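Serine/threonine-protein kinase Tel1 (Chaetomium thermophilum, PDB 6SKY) probably phosphorylates serine or threonine followed by glutamine in protein substrates, using ATP, as a DNA damage checkpoint kinase of the ATM subfamily. Local coordinates at residues D1926-G1932 against E2814-C2820; I2668-L2674 against V2720-F2724; F2724-F2729 against L2768-G2773; Y2742-T2746 against D2803-M2808. The contacts are given in a common frame with arbitrary orientation. Residue numbers count along the deposited sequence, not the author numbering.

Contact 1: residues D1926-G1932 against E2814-C2820; sequences DPDAYYG and EGVFRRC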
# COMPACT_ATOMS: atom_id res chain seq x y z
N ASP A 1926 -20.01 -17.27 8.11
CA ASP A 1926 -19.04 -17.53 7.07
C ASP A 1926 -18.29 -16.24 6.85
O ASP A 1926 -18.90 -15.16 6.90
CB ASP A 1926 -19.69 -17.99 5.76
CG ASP A 1926 -18.76 -18.84 4.92
OD1 ASP A 1926 -18.26 -19.85 5.45
OD2 ASP A 1926 -18.54 -18.52 3.74
N PRO A 1927 -16.98 -16.30 6.60
CA PRO A 1927 -16.24 -15.06 6.35
C PRO A 1927 -16.62 -14.37 5.05
O PRO A 1927 -16.62 -13.13 5.01
CB PRO A 1927 -14.78 -15.52 6.33
CG PRO A 1927 -14.77 -16.86 6.92
CD PRO A 1927 -16.09 -17.47 6.65
N ASP A 1928 -16.96 -15.11 3.99
CA ASP A 1928 -17.03 -14.54 2.66
C ASP A 1928 -18.43 -14.38 2.09
O ASP A 1928 -18.58 -13.73 1.06
CB ASP A 1928 -16.22 -15.39 1.68
CG ASP A 1928 -14.81 -15.64 2.14
OD1 ASP A 1928 -14.24 -14.75 2.80
OD2 ASP A 1928 -14.27 -16.72 1.83
N ALA A 1929 -19.46 -14.95 2.72
CA ALA A 1929 -20.77 -14.98 2.09
C ALA A 1929 -21.37 -13.59 1.95
O ALA A 1929 -22.00 -13.28 0.93
CB ALA A 1929 -21.70 -15.89 2.89
N TYR A 1930 -21.17 -12.74 2.95
CA TYR A 1930 -21.73 -11.39 2.95
C TYR A 1930 -21.39 -10.62 1.68
O TYR A 1930 -22.20 -9.81 1.22
CB TYR A 1930 -21.22 -10.63 4.16
CG TYR A 1930 -21.66 -9.19 4.23
CD1 TYR A 1930 -22.92 -8.86 4.68
CD2 TYR A 1930 -20.80 -8.17 3.87
CE1 TYR A 1930 -23.32 -7.55 4.75
CE2 TYR A 1930 -21.19 -6.86 3.94
CZ TYR A 1930 -22.45 -6.56 4.38
OH TYR A 1930 -22.86 -5.26 4.46
N TYR A 1931 -20.22 -10.86 1.12
CA TYR A 1931 -19.76 -10.09 -0.03
C TYR A 1931 -20.42 -10.50 -1.33
O TYR A 1931 -20.19 -9.85 -2.34
CB TYR A 1931 -18.25 -10.23 -0.16
CG TYR A 1931 -17.51 -9.80 1.07
CD1 TYR A 1931 -17.06 -8.51 1.20
CD2 TYR A 1931 -17.29 -10.68 2.10
CE1 TYR A 1931 -16.40 -8.11 2.33
CE2 TYR A 1931 -16.63 -10.29 3.22
CZ TYR A 1931 -16.19 -9.01 3.34
OH TYR A 1931 -15.52 -8.62 4.47
N GLY A 1932 -21.23 -11.55 -1.32
CA GLY A 1932 -21.90 -11.94 -2.54
C GLY A 1932 -23.22 -11.28 -2.77
O GLY A 1932 -23.79 -11.41 -3.86
N GLU A 2814 -20.10 -14.50 -7.16
CA GLU A 2814 -19.74 -13.53 -6.15
C GLU A 2814 -19.74 -14.17 -4.77
O GLU A 2814 -20.43 -15.16 -4.52
CB GLU A 2814 -20.73 -12.37 -6.17
CG GLU A 2814 -21.38 -12.19 -7.50
CD GLU A 2814 -20.48 -11.49 -8.47
OE1 GLU A 2814 -19.53 -10.82 -8.02
OE2 GLU A 2814 -20.72 -11.60 -9.69
N GLY A 2815 -18.97 -13.60 -3.87
CA GLY A 2815 -18.98 -14.11 -2.52
C GLY A 2815 -17.85 -15.07 -2.26
O GLY A 2815 -16.70 -14.68 -2.31
N VAL A 2816 -18.17 -16.33 -1.99
CA VAL A 2816 -17.15 -17.28 -1.55
C VAL A 2816 -16.20 -17.61 -2.69
O VAL A 2816 -14.99 -17.68 -2.50
CB VAL A 2816 -17.81 -18.53 -0.97
CG1 VAL A 2816 -16.78 -19.54 -0.55
CG2 VAL A 2816 -18.67 -18.17 0.20
N PHE A 2817 -16.73 -17.82 -3.90
CA PHE A 2817 -15.89 -18.27 -4.99
C PHE A 2817 -14.89 -17.21 -5.40
O PHE A 2817 -13.69 -17.49 -5.54
CB PHE A 2817 -16.74 -18.68 -6.19
CG PHE A 2817 -15.93 -19.12 -7.37
CD1 PHE A 2817 -15.30 -20.34 -7.37
CD2 PHE A 2817 -15.80 -18.31 -8.47
CE1 PHE A 2817 -14.56 -20.74 -8.44
CE2 PHE A 2817 -15.06 -18.71 -9.54
CZ PHE A 2817 -14.44 -19.92 -9.52
N ARG A 2818 -15.35 -15.98 -5.59
CA ARG A 2818 -14.46 -14.92 -6.06
C ARG A 2818 -13.44 -14.53 -4.99
O ARG A 2818 -12.27 -14.31 -5.30
CB ARG A 2818 -15.28 -13.73 -6.49
CG ARG A 2818 -14.59 -12.82 -7.43
CD ARG A 2818 -15.50 -11.73 -7.89
NE ARG A 2818 -16.54 -12.22 -8.78
CZ ARG A 2818 -16.48 -12.15 -10.10
NH1 ARG A 2818 -17.47 -12.63 -10.83
NH2 ARG A 2818 -15.43 -11.60 -10.68
N ARG A 2819 -13.86 -14.47 -3.73
CA ARG A 2819 -12.93 -14.16 -2.66
C ARG A 2819 -11.90 -15.26 -2.49
O ARG A 2819 -10.73 -14.97 -2.22
CB ARG A 2819 -13.68 -13.93 -1.36
CG ARG A 2819 -14.60 -12.75 -1.37
CD ARG A 2819 -14.09 -11.65 -0.51
NE ARG A 2819 -13.99 -12.04 0.88
CZ ARG A 2819 -13.38 -11.31 1.81
NH1 ARG A 2819 -13.33 -11.73 3.06
NH2 ARG A 2819 -12.81 -10.17 1.47
N CYS A 2820 -12.30 -16.52 -2.64
CA CYS A 2820 -11.33 -17.59 -2.48
C CYS A 2820 -10.40 -17.70 -3.67
O CYS A 2820 -9.23 -18.05 -3.49
CB CYS A 2820 -12.05 -18.91 -2.23
SG CYS A 2820 -12.76 -19.03 -0.60

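Contact 2: residues I2668-L2674 against V2720-F2724; sequences IPLHEYL and VMRYF. With AGS (phosphothiophosphoric acid-adenylate ester), chain C.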
# COMPACT_ATOMS: atom_id res chain seq x y z
N ILE A 2668 -18.38 -39.70 -6.69
CA ILE A 2668 -19.14 -40.06 -7.88
C ILE A 2668 -18.68 -39.13 -8.99
O ILE A 2668 -18.48 -37.94 -8.74
CB ILE A 2668 -20.65 -39.97 -7.64
CG1 ILE A 2668 -21.43 -40.35 -8.89
CG2 ILE A 2668 -21.06 -38.59 -7.18
CD1 ILE A 2668 -22.90 -40.24 -8.73
N PRO A 2669 -18.45 -39.60 -10.21
CA PRO A 2669 -18.03 -38.69 -11.27
C PRO A 2669 -19.09 -37.64 -11.54
O PRO A 2669 -20.28 -37.89 -11.41
CB PRO A 2669 -17.82 -39.61 -12.46
CG PRO A 2669 -17.51 -40.90 -11.86
CD PRO A 2669 -18.34 -41.00 -10.64
N LEU A 2670 -18.64 -36.45 -11.90
CA LEU A 2670 -19.56 -35.34 -12.11
C LEU A 2670 -20.53 -35.63 -13.24
O LEU A 2670 -21.70 -35.27 -13.16
CB LEU A 2670 -18.76 -34.07 -12.38
CG LEU A 2670 -19.50 -32.80 -12.77
CD1 LEU A 2670 -20.12 -32.16 -11.56
CD2 LEU A 2670 -18.55 -31.86 -13.45
N HIS A 2671 -20.06 -36.30 -14.28
CA HIS A 2671 -20.93 -36.60 -15.41
C HIS A 2671 -21.95 -37.68 -15.06
O HIS A 2671 -23.10 -37.61 -15.52
CB HIS A 2671 -20.08 -37.04 -16.59
CG HIS A 2671 -20.68 -36.71 -17.92
ND1 HIS A 2671 -21.05 -37.68 -18.83
CD2 HIS A 2671 -20.97 -35.52 -18.49
CE1 HIS A 2671 -21.54 -37.10 -19.90
NE2 HIS A 2671 -21.51 -35.79 -19.72
N GLU A 2672 -21.57 -38.65 -14.24
CA GLU A 2672 -22.49 -39.70 -13.82
C GLU A 2672 -23.56 -39.19 -12.88
O GLU A 2672 -24.62 -39.81 -12.78
CB GLU A 2672 -21.74 -40.83 -13.14
CG GLU A 2672 -20.56 -41.36 -13.92
CD GLU A 2672 -20.94 -42.31 -15.02
OE1 GLU A 2672 -21.76 -41.94 -15.88
OE2 GLU A 2672 -20.41 -43.44 -15.03
N TYR A 2673 -23.32 -38.10 -12.17
CA TYR A 2673 -24.42 -37.48 -11.46
C TYR A 2673 -25.25 -36.60 -12.39
O TYR A 2673 -26.48 -36.64 -12.34
CB TYR A 2673 -23.94 -36.65 -10.27
CG TYR A 2673 -25.08 -35.86 -9.67
CD1 TYR A 2673 -25.98 -36.45 -8.81
CD2 TYR A 2673 -25.28 -34.53 -10.01
CE1 TYR A 2673 -27.03 -35.74 -8.30
CE2 TYR A 2673 -26.32 -33.82 -9.50
CZ TYR A 2673 -27.19 -34.43 -8.65
OH TYR A 2673 -28.24 -33.73 -8.13
N LEU A 2674 -24.60 -35.81 -13.23
CA LEU A 2674 -25.31 -34.76 -13.95
C LEU A 2674 -26.18 -35.29 -15.07
O LEU A 2674 -27.18 -34.66 -15.39
CB LEU A 2674 -24.34 -33.74 -14.52
CG LEU A 2674 -23.77 -32.72 -13.56
CD1 LEU A 2674 -22.98 -31.72 -14.35
CD2 LEU A 2674 -24.87 -32.04 -12.81
N VAL A 2720 -28.70 -28.41 -12.90
CA VAL A 2720 -29.33 -29.17 -11.83
C VAL A 2720 -28.35 -29.45 -10.70
O VAL A 2720 -28.62 -30.30 -9.85
CB VAL A 2720 -29.90 -30.49 -12.35
CG1 VAL A 2720 -30.96 -30.25 -13.37
CG2 VAL A 2720 -28.80 -31.32 -12.92
N MET A 2721 -27.22 -28.76 -10.67
CA MET A 2721 -26.19 -29.14 -9.71
C MET A 2721 -26.59 -28.77 -8.29
O MET A 2721 -26.14 -29.42 -7.34
CB MET A 2721 -24.87 -28.48 -10.08
CG MET A 2721 -23.71 -28.87 -9.22
SD MET A 2721 -23.23 -30.58 -9.40
CE MET A 2721 -22.22 -30.75 -7.95
N ARG A 2722 -27.45 -27.77 -8.13
CA ARG A 2722 -27.86 -27.36 -6.80
C ARG A 2722 -28.60 -28.45 -6.06
O ARG A 2722 -28.72 -28.38 -4.83
CB ARG A 2722 -28.74 -26.13 -6.89
CG ARG A 2722 -30.10 -26.40 -7.42
CD ARG A 2722 -30.79 -25.12 -7.75
NE ARG A 2722 -32.05 -25.35 -8.43
CZ ARG A 2722 -32.18 -25.56 -9.73
NH1 ARG A 2722 -33.37 -25.75 -10.25
NH2 ARG A 2722 -31.11 -25.59 -10.49
N TYR A 2723 -29.08 -29.47 -6.76
CA TYR A 2723 -29.75 -30.57 -6.10
C TYR A 2723 -28.79 -31.59 -5.52
O TYR A 2723 -29.18 -32.32 -4.62
CB TYR A 2723 -30.70 -31.25 -7.06
CG TYR A 2723 -31.88 -30.40 -7.40
CD1 TYR A 2723 -32.01 -29.82 -8.64
CD2 TYR A 2723 -32.87 -30.17 -6.47
CE1 TYR A 2723 -33.08 -29.05 -8.94
CE2 TYR A 2723 -33.95 -29.40 -6.77
CZ TYR A 2723 -34.05 -28.83 -8.00
OH TYR A 2723 -35.13 -28.05 -8.30
N PHE A 2724 -27.55 -31.65 -6.01
CA PHE A 2724 -26.61 -32.61 -5.44
C PHE A 2724 -26.54 -32.46 -3.94
O PHE A 2724 -26.43 -33.45 -3.21
CB PHE A 2724 -25.22 -32.42 -6.05
CG PHE A 2724 -24.18 -33.34 -5.47
CD1 PHE A 2724 -24.00 -34.60 -5.96
CD2 PHE A 2724 -23.38 -32.92 -4.43
CE1 PHE A 2724 -23.07 -35.43 -5.43
CE2 PHE A 2724 -22.45 -33.75 -3.89
CZ PHE A 2724 -22.29 -35.00 -4.40
PG AGS C . -12.29 -41.72 -21.31
S1G AGS C . -13.29 -40.05 -21.37
O2G AGS C . -10.82 -41.45 -20.88
O3G AGS C . -12.30 -42.38 -22.72
PB AGS C . -12.74 -42.47 -18.77
O1B AGS C . -12.51 -41.04 -18.49
O2B AGS C . -13.98 -43.07 -18.12
O3B AGS C . -12.92 -42.71 -20.31
PA AGS C . -11.69 -44.45 -17.20
O1A AGS C . -11.84 -45.75 -17.86
O2A AGS C . -10.50 -44.36 -16.24
O3A AGS C . -11.50 -43.29 -18.24
O5' AGS C . -13.03 -44.16 -16.44
C5' AGS C . -13.42 -45.03 -15.37
C4' AGS C . -14.53 -44.40 -14.58
O4' AGS C . -14.14 -44.31 -13.20
C3' AGS C . -14.91 -42.98 -15.00
O3' AGS C . -16.29 -42.73 -14.76
C2' AGS C . -14.01 -42.12 -14.11
O2' AGS C . -14.63 -40.88 -13.81
C1' AGS C . -13.89 -42.96 -12.84
N9 AGS C . -12.57 -42.90 -12.23
C8 AGS C . -11.37 -42.84 -12.87
N7 AGS C . -10.34 -42.80 -12.06
C5 AGS C . -10.91 -42.82 -10.80
C6 AGS C . -10.35 -42.79 -9.51
N6 AGS C . -9.04 -42.73 -9.27
N1 AGS C . -11.20 -42.83 -8.46
C2 AGS C . -12.51 -42.89 -8.70
N3 AGS C . -13.15 -42.93 -9.87
C4 AGS C . -12.28 -42.89 -10.89

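Contact 3: residues F2724-F2729 against L2768-G2773; sequences FFMEYF and LDHKTG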
# COMPACT_ATOMS: atom_id res chain seq x y z
N PHE A 2724 -27.55 -31.65 -6.01
CA PHE A 2724 -26.61 -32.61 -5.44
C PHE A 2724 -26.54 -32.46 -3.94
O PHE A 2724 -26.43 -33.45 -3.21
CB PHE A 2724 -25.22 -32.42 -6.05
CG PHE A 2724 -24.18 -33.34 -5.47
CD1 PHE A 2724 -24.00 -34.60 -5.96
CD2 PHE A 2724 -23.38 -32.92 -4.43
CE1 PHE A 2724 -23.07 -35.43 -5.43
CE2 PHE A 2724 -22.45 -33.75 -3.89
CZ PHE A 2724 -22.29 -35.00 -4.40
N PHE A 2725 -26.63 -31.24 -3.45
CA PHE A 2725 -26.53 -30.97 -2.03
C PHE A 2725 -27.85 -31.11 -1.32
O PHE A 2725 -27.87 -31.43 -0.13
CB PHE A 2725 -25.95 -29.58 -1.81
CG PHE A 2725 -24.61 -29.40 -2.42
CD1 PHE A 2725 -23.49 -29.83 -1.76
CD2 PHE A 2725 -24.47 -28.84 -3.66
CE1 PHE A 2725 -22.27 -29.70 -2.32
CE2 PHE A 2725 -23.24 -28.71 -4.23
CZ PHE A 2725 -22.14 -29.14 -3.55
N MET A 2726 -28.96 -30.91 -2.02
CA MET A 2726 -30.25 -31.04 -1.37
C MET A 2726 -30.69 -32.48 -1.24
O MET A 2726 -31.63 -32.76 -0.49
CB MET A 2726 -31.30 -30.26 -2.15
CG MET A 2726 -31.28 -28.78 -1.87
SD MET A 2726 -32.29 -27.86 -3.03
CE MET A 2726 -31.86 -26.19 -2.58
N GLU A 2727 -30.04 -33.41 -1.91
CA GLU A 2727 -30.42 -34.80 -1.84
C GLU A 2727 -29.34 -35.69 -1.24
O GLU A 2727 -29.56 -36.89 -1.11
CB GLU A 2727 -30.81 -35.32 -3.22
CG GLU A 2727 -29.66 -35.69 -4.09
CD GLU A 2727 -30.11 -36.05 -5.48
OE1 GLU A 2727 -30.91 -35.30 -6.06
OE2 GLU A 2727 -29.67 -37.10 -5.99
N TYR A 2728 -28.19 -35.14 -0.88
CA TYR A 2728 -27.23 -35.85 -0.07
C TYR A 2728 -27.09 -35.27 1.32
O TYR A 2728 -26.59 -35.96 2.21
CB TYR A 2728 -25.86 -35.88 -0.75
CG TYR A 2728 -25.75 -36.87 -1.87
CD1 TYR A 2728 -25.45 -38.20 -1.62
CD2 TYR A 2728 -25.96 -36.49 -3.18
CE1 TYR A 2728 -25.36 -39.10 -2.63
CE2 TYR A 2728 -25.87 -37.40 -4.20
CZ TYR A 2728 -25.57 -38.70 -3.92
OH TYR A 2728 -25.48 -39.60 -4.94
N PHE A 2729 -27.52 -34.03 1.53
CA PHE A 2729 -27.45 -33.38 2.83
C PHE A 2729 -28.74 -32.62 3.05
O PHE A 2729 -28.87 -31.45 2.67
CB PHE A 2729 -26.24 -32.44 2.91
CG PHE A 2729 -25.01 -32.97 2.25
CD1 PHE A 2729 -24.22 -33.91 2.87
CD2 PHE A 2729 -24.62 -32.52 1.01
CE1 PHE A 2729 -23.09 -34.39 2.26
CE2 PHE A 2729 -23.50 -33.00 0.40
CZ PHE A 2729 -22.74 -33.94 1.02
N LEU A 2768 -17.12 -35.89 -7.35
CA LEU A 2768 -17.82 -35.22 -6.27
C LEU A 2768 -17.81 -36.13 -5.05
O LEU A 2768 -18.34 -37.24 -5.11
CB LEU A 2768 -19.25 -34.91 -6.67
CG LEU A 2768 -19.44 -34.07 -7.91
CD1 LEU A 2768 -20.87 -34.17 -8.37
CD2 LEU A 2768 -19.07 -32.66 -7.60
N ASP A 2769 -17.22 -35.66 -3.97
CA ASP A 2769 -17.19 -36.40 -2.71
C ASP A 2769 -18.49 -36.16 -1.98
O ASP A 2769 -18.73 -35.06 -1.48
CB ASP A 2769 -15.99 -35.96 -1.89
CG ASP A 2769 -15.81 -36.77 -0.64
OD1 ASP A 2769 -16.44 -37.83 -0.50
OD2 ASP A 2769 -15.02 -36.35 0.23
N HIS A 2770 -19.36 -37.17 -1.91
CA HIS A 2770 -20.65 -36.98 -1.28
C HIS A 2770 -20.65 -37.31 0.20
O HIS A 2770 -21.69 -37.65 0.76
CB HIS A 2770 -21.73 -37.79 -2.00
CG HIS A 2770 -21.49 -39.27 -2.02
ND1 HIS A 2770 -21.55 -40.01 -3.18
CD2 HIS A 2770 -21.23 -40.15 -1.03
CE1 HIS A 2770 -21.32 -41.28 -2.90
NE2 HIS A 2770 -21.12 -41.39 -1.60
N LYS A 2771 -19.49 -37.22 0.85
CA LYS A 2771 -19.42 -37.19 2.30
C LYS A 2771 -18.94 -35.87 2.85
O LYS A 2771 -19.33 -35.49 3.95
CB LYS A 2771 -18.49 -38.29 2.81
CG LYS A 2771 -18.98 -39.69 2.57
CD LYS A 2771 -20.29 -39.94 3.26
CE LYS A 2771 -20.84 -41.29 2.88
NZ LYS A 2771 -22.23 -41.48 3.38
N THR A 2772 -18.09 -35.16 2.11
CA THR A 2772 -17.57 -33.87 2.52
C THR A 2772 -17.94 -32.74 1.58
O THR A 2772 -17.72 -31.58 1.92
CB THR A 2772 -16.04 -33.93 2.64
OG1 THR A 2772 -15.50 -34.53 1.47
CG2 THR A 2772 -15.66 -34.76 3.82
N GLY A 2773 -18.47 -33.04 0.40
CA GLY A 2773 -18.92 -32.02 -0.51
C GLY A 2773 -17.87 -31.49 -1.45
O GLY A 2773 -18.21 -30.74 -2.36

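Contact 4: residues Y2742-T2746 against D2803-M2808; sequences YTRTT and DIVDGM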
# COMPACT_ATOMS: atom_id res chain seq x y z
N TYR A 2742 -17.56 -27.37 -1.25
CA TYR A 2742 -17.56 -27.44 -2.71
C TYR A 2742 -17.03 -26.16 -3.33
O TYR A 2742 -16.14 -26.20 -4.20
CB TYR A 2742 -18.97 -27.74 -3.19
CG TYR A 2742 -19.20 -27.59 -4.67
CD1 TYR A 2742 -19.71 -26.43 -5.19
CD2 TYR A 2742 -18.92 -28.62 -5.53
CE1 TYR A 2742 -19.91 -26.29 -6.51
CE2 TYR A 2742 -19.13 -28.49 -6.86
CZ TYR A 2742 -19.63 -27.32 -7.34
OH TYR A 2742 -19.84 -27.17 -8.68
N THR A 2743 -17.55 -25.01 -2.91
CA THR A 2743 -17.13 -23.75 -3.52
C THR A 2743 -15.66 -23.47 -3.27
O THR A 2743 -14.94 -23.03 -4.18
CB THR A 2743 -17.98 -22.61 -2.99
OG1 THR A 2743 -19.36 -22.97 -3.03
CG2 THR A 2743 -17.80 -21.40 -3.83
N ARG A 2744 -15.17 -23.75 -2.07
CA ARG A 2744 -13.77 -23.47 -1.76
C ARG A 2744 -12.82 -24.38 -2.52
O ARG A 2744 -11.79 -23.91 -3.03
CB ARG A 2744 -13.53 -23.61 -0.27
CG ARG A 2744 -13.97 -22.44 0.54
CD ARG A 2744 -13.82 -22.77 1.98
NE ARG A 2744 -14.19 -21.66 2.83
CZ ARG A 2744 -14.21 -21.74 4.15
NH1 ARG A 2744 -14.54 -20.69 4.87
NH2 ARG A 2744 -13.89 -22.87 4.75
N THR A 2745 -13.10 -25.68 -2.57
CA THR A 2745 -12.20 -26.56 -3.31
C THR A 2745 -12.24 -26.28 -4.80
O THR A 2745 -11.21 -26.38 -5.47
CB THR A 2745 -12.54 -28.01 -3.02
OG1 THR A 2745 -13.93 -28.22 -3.17
CG2 THR A 2745 -12.17 -28.35 -1.62
N THR A 2746 -13.40 -25.89 -5.33
CA THR A 2746 -13.46 -25.50 -6.74
C THR A 2746 -12.63 -24.25 -7.00
O THR A 2746 -11.92 -24.18 -8.00
CB THR A 2746 -14.91 -25.28 -7.14
OG1 THR A 2746 -15.65 -26.45 -6.82
CG2 THR A 2746 -15.02 -25.05 -8.61
N ASP A 2803 -23.39 -25.55 -14.81
CA ASP A 2803 -23.62 -26.50 -13.74
C ASP A 2803 -22.61 -26.36 -12.61
O ASP A 2803 -22.96 -26.58 -11.46
CB ASP A 2803 -23.59 -27.92 -14.29
CG ASP A 2803 -24.97 -28.47 -14.55
OD1 ASP A 2803 -25.42 -28.45 -15.71
OD2 ASP A 2803 -25.61 -28.91 -13.58
N ILE A 2804 -21.37 -26.01 -12.91
CA ILE A 2804 -20.42 -25.78 -11.83
C ILE A 2804 -20.84 -24.58 -11.00
O ILE A 2804 -20.75 -24.60 -9.77
CB ILE A 2804 -18.99 -25.63 -12.38
CG1 ILE A 2804 -18.27 -26.97 -12.44
CG2 ILE A 2804 -18.17 -24.73 -11.51
CD1 ILE A 2804 -18.87 -27.95 -13.36
N VAL A 2805 -21.35 -23.54 -11.65
CA VAL A 2805 -21.75 -22.33 -10.95
C VAL A 2805 -23.08 -22.52 -10.24
O VAL A 2805 -23.35 -21.86 -9.23
CB VAL A 2805 -21.78 -21.16 -11.94
CG1 VAL A 2805 -22.22 -19.91 -11.27
CG2 VAL A 2805 -20.43 -20.96 -12.52
N ASP A 2806 -23.94 -23.40 -10.75
CA ASP A 2806 -25.22 -23.64 -10.09
C ASP A 2806 -25.05 -24.23 -8.71
O ASP A 2806 -25.86 -23.97 -7.82
CB ASP A 2806 -26.08 -24.55 -10.96
CG ASP A 2806 -27.52 -24.56 -10.52
OD1 ASP A 2806 -28.15 -23.49 -10.51
OD2 ASP A 2806 -28.04 -25.64 -10.21
N GLY A 2807 -24.02 -25.04 -8.50
CA GLY A 2807 -23.80 -25.63 -7.20
C GLY A 2807 -23.27 -24.66 -6.16
O GLY A 2807 -23.20 -25.03 -4.99
N MET A 2808 -22.90 -23.45 -6.56
CA MET A 2808 -22.32 -22.47 -5.66
C MET A 2808 -23.36 -21.63 -4.94
O MET A 2808 -22.99 -20.90 -4.02
CB MET A 2808 -21.38 -21.54 -6.42
CG MET A 2808 -20.08 -22.17 -6.77
SD MET A 2808 -19.13 -21.20 -7.92
CE MET A 2808 -17.90 -22.41 -8.33

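Contact 1: residues D1926-G1932 against E2814-C2820
This contact docks the FAT region of a PIKK-type kinase onto its kinase domain. The loop after helix 1916-1923 meets the first turn of helix 2816-2828. Arg2819 makes the main link. Its chi1 is m, but chi2 lies off a normal well at -109°. The guanidinium comes to rest flat on the face of Tyr1931, with centres 4.0 Å apart and planes at 18°. This is a cation-pi stack. The Tyr1931 CA-to-CB bond points toward the helix, and chi1 m sets the ring against the guanidinium of Arg2819. The edge of the same guanidinium meets Asp1928, also m at chi1, in a salt bridge. Asp1928 OD1 has a second partner in Arg2642, so two arginines share one carboxylate.

Next to the charged pair the backbones come close. The CA atoms of Gly1932 and Gly2815 are 3.6 Å apart. A side chain on either would be too tight here. Gly2815 is the N-cap residue, and its backbone angles alone call for glycine. Val2816, with chi1 t, sets CG2 4.0 Å from Asp1928 CB and 3.6 Å from Asp1926 OD2. Arg2819 NH1 donates to Asp1928 OD1 at 3.2 Å, and Arg2819 NE adds a weak bond to that oxygen at 3.3 Å.

Contact 2: residues I2668-L2674 against V2720-F2724
A tyrosine hydroxyl sits close to a backbone nitrogen here without bonding to it. Tyr2673 OH is 3.0 Å from Phe2724 N, but the angle is poor. That nitrogen already donates to Met2721 O at 3.0 Å. The contact lies in the kinase domain of the PI3/PI4-kinase family. It joins the end of strand 2667-2669 and the start of helix 2670-2681 to the turn that leads into the short helix 2722-2726.

Tyr2673 is the central side chain. Its CA-to-CB bond points toward the other segment. The edge of the Phe2724 ring meets the face of the Tyr2673 ring in a T-shaped pair, with centroids 5.2 Å apart and planes at 88°. Phe2724 CB adds an off-centre CH-pi contact to the same ring. Met2721 SD lies obliquely beside it in a Met-aromatic contact, 5.4 Å from the centroid.

The rest is apolar packing. Leu2670 and Leu2674 both reach Met2721 SD, and Ile2668 touches the Phe2724 ring. Leu2768 packs on Ile2668, Leu2670, Met2721 and Phe2724, and so extends the apolar cluster into strand 2766-2769. Pro2669, the N-cap residue of helix 2670-2681, takes no part in this packing and belongs to the ligand pocket. Its CG is 3.5 Å from the ribose oxygen O2' of AGS.

Contact 3: residues F2724-F2729 against L2768-G2773
Leu2768, in strand 2766-2769, packs on the Phe2724 ring. Its CD1 lies over the ring face, 4.2 Å from the centroid, as a CH-pi contact. Its CB is 3.8 Å from Phe2724 CZ. Asp2769 points away and forms a salt bridge with Arg2647. His2770 turns back toward the aromatic segment. Its CB touches Phe2724 CZ at 3.7 Å and sits over the face of Tyr2728, 4.0 Å from the centroid. The His2770 and Tyr2728 rings are nearly parallel, at 4°, but they are slid apart and barely overlap. The Lys2771 CA-to-CB bond points away. Phe2729 meets the main chain here: its CE1 is 3.9 Å from His2770 O and 4.3 Å from Lys2771 O. Gly2773 closes the turn, with its N bonded to Asp2769 O at 2.8 Å. Its positive phi, with psi near zero, calls for glycine. Its O lies at the edge of the Phe2725 ring, 4.2 Å from CE1.

This is a beta hairpin turn packed against aromatic residues in the kinase domain. Strands 2766-2769 and 2775-2777 flank the turn. Strand 2667-2669 pairs with 2766-2769 and adds Ile2668 against Phe2724. Helix 2732-2755 packs on Phe2725 and Phe2729.

Contact 4: residues Y2742-T2746 against D2803-M2808
Tyr2742 starts the contact on the long helix 2732-2755 of the kinase domain. Its chi1 is t, and the ring reaches across to helix 2802-2806. Tyr2742 OH donates to Ile2804 O at 2.9 Å, with the oxygen near the plane of the ring. On the way the ring passes close to Gly2807: Tyr2742 CE1 is 3.8 Å from Gly2807 C. An ideal CB on that glycine would be only 3.1 Å from Tyr2742 CE1, so a side chain would be tight. Tyr2742 also meets Phe2725 edge-to-face.

Thr2743 comes next and turns a methyl to the contact. Its CG2 is 3.8 Å from Met2808 CG. Its hydroxyl bonds back to Arg2739 O in its own helix. One turn after Tyr2742, Thr2746 repeats the pattern of Thr2743. Thr2746 OG1 donates to Tyr2742 O at 2.7 Å, while its CG2 touches Met2808 CE at 3.9 Å and Ile2804 CG2 at 4.3 Å. Phe2817 of helix 2816-2828 also packs on Met2808 and Thr2743.

Both threonines satisfy their hydroxyls within the helix and present methyl groups, which pack with Met2808. The one polar tie ends on a main-chain carbonyl. On the 2803-2808 side it therefore depends on the backbone path, not on the Ile2804 side chain.

In the fold
Contacts 2, 3 and 4 are buried within the kinase domain. Contact 1 is only partly buried and joins the FAT region to that domain. The chemistry follows: contact 1 rests on charge and a cation-pi stack, contacts 2 and 3 on aromatic and aliphatic packing, and contact 4 on packing plus one hydrogen bond. Contacts 2 and 3 share Phe2724 and helix 2722-2726, and their strands 2667-2669 and 2766-2769 are paired in one sheet. A salt bridge from Arg2722 to Asp2806 ties contact 2 to contact 4. Phe2725 packs on Tyr2742 between contacts 3 and 4. Phe2817 touches Met2808 where contact 4 borders contact 1.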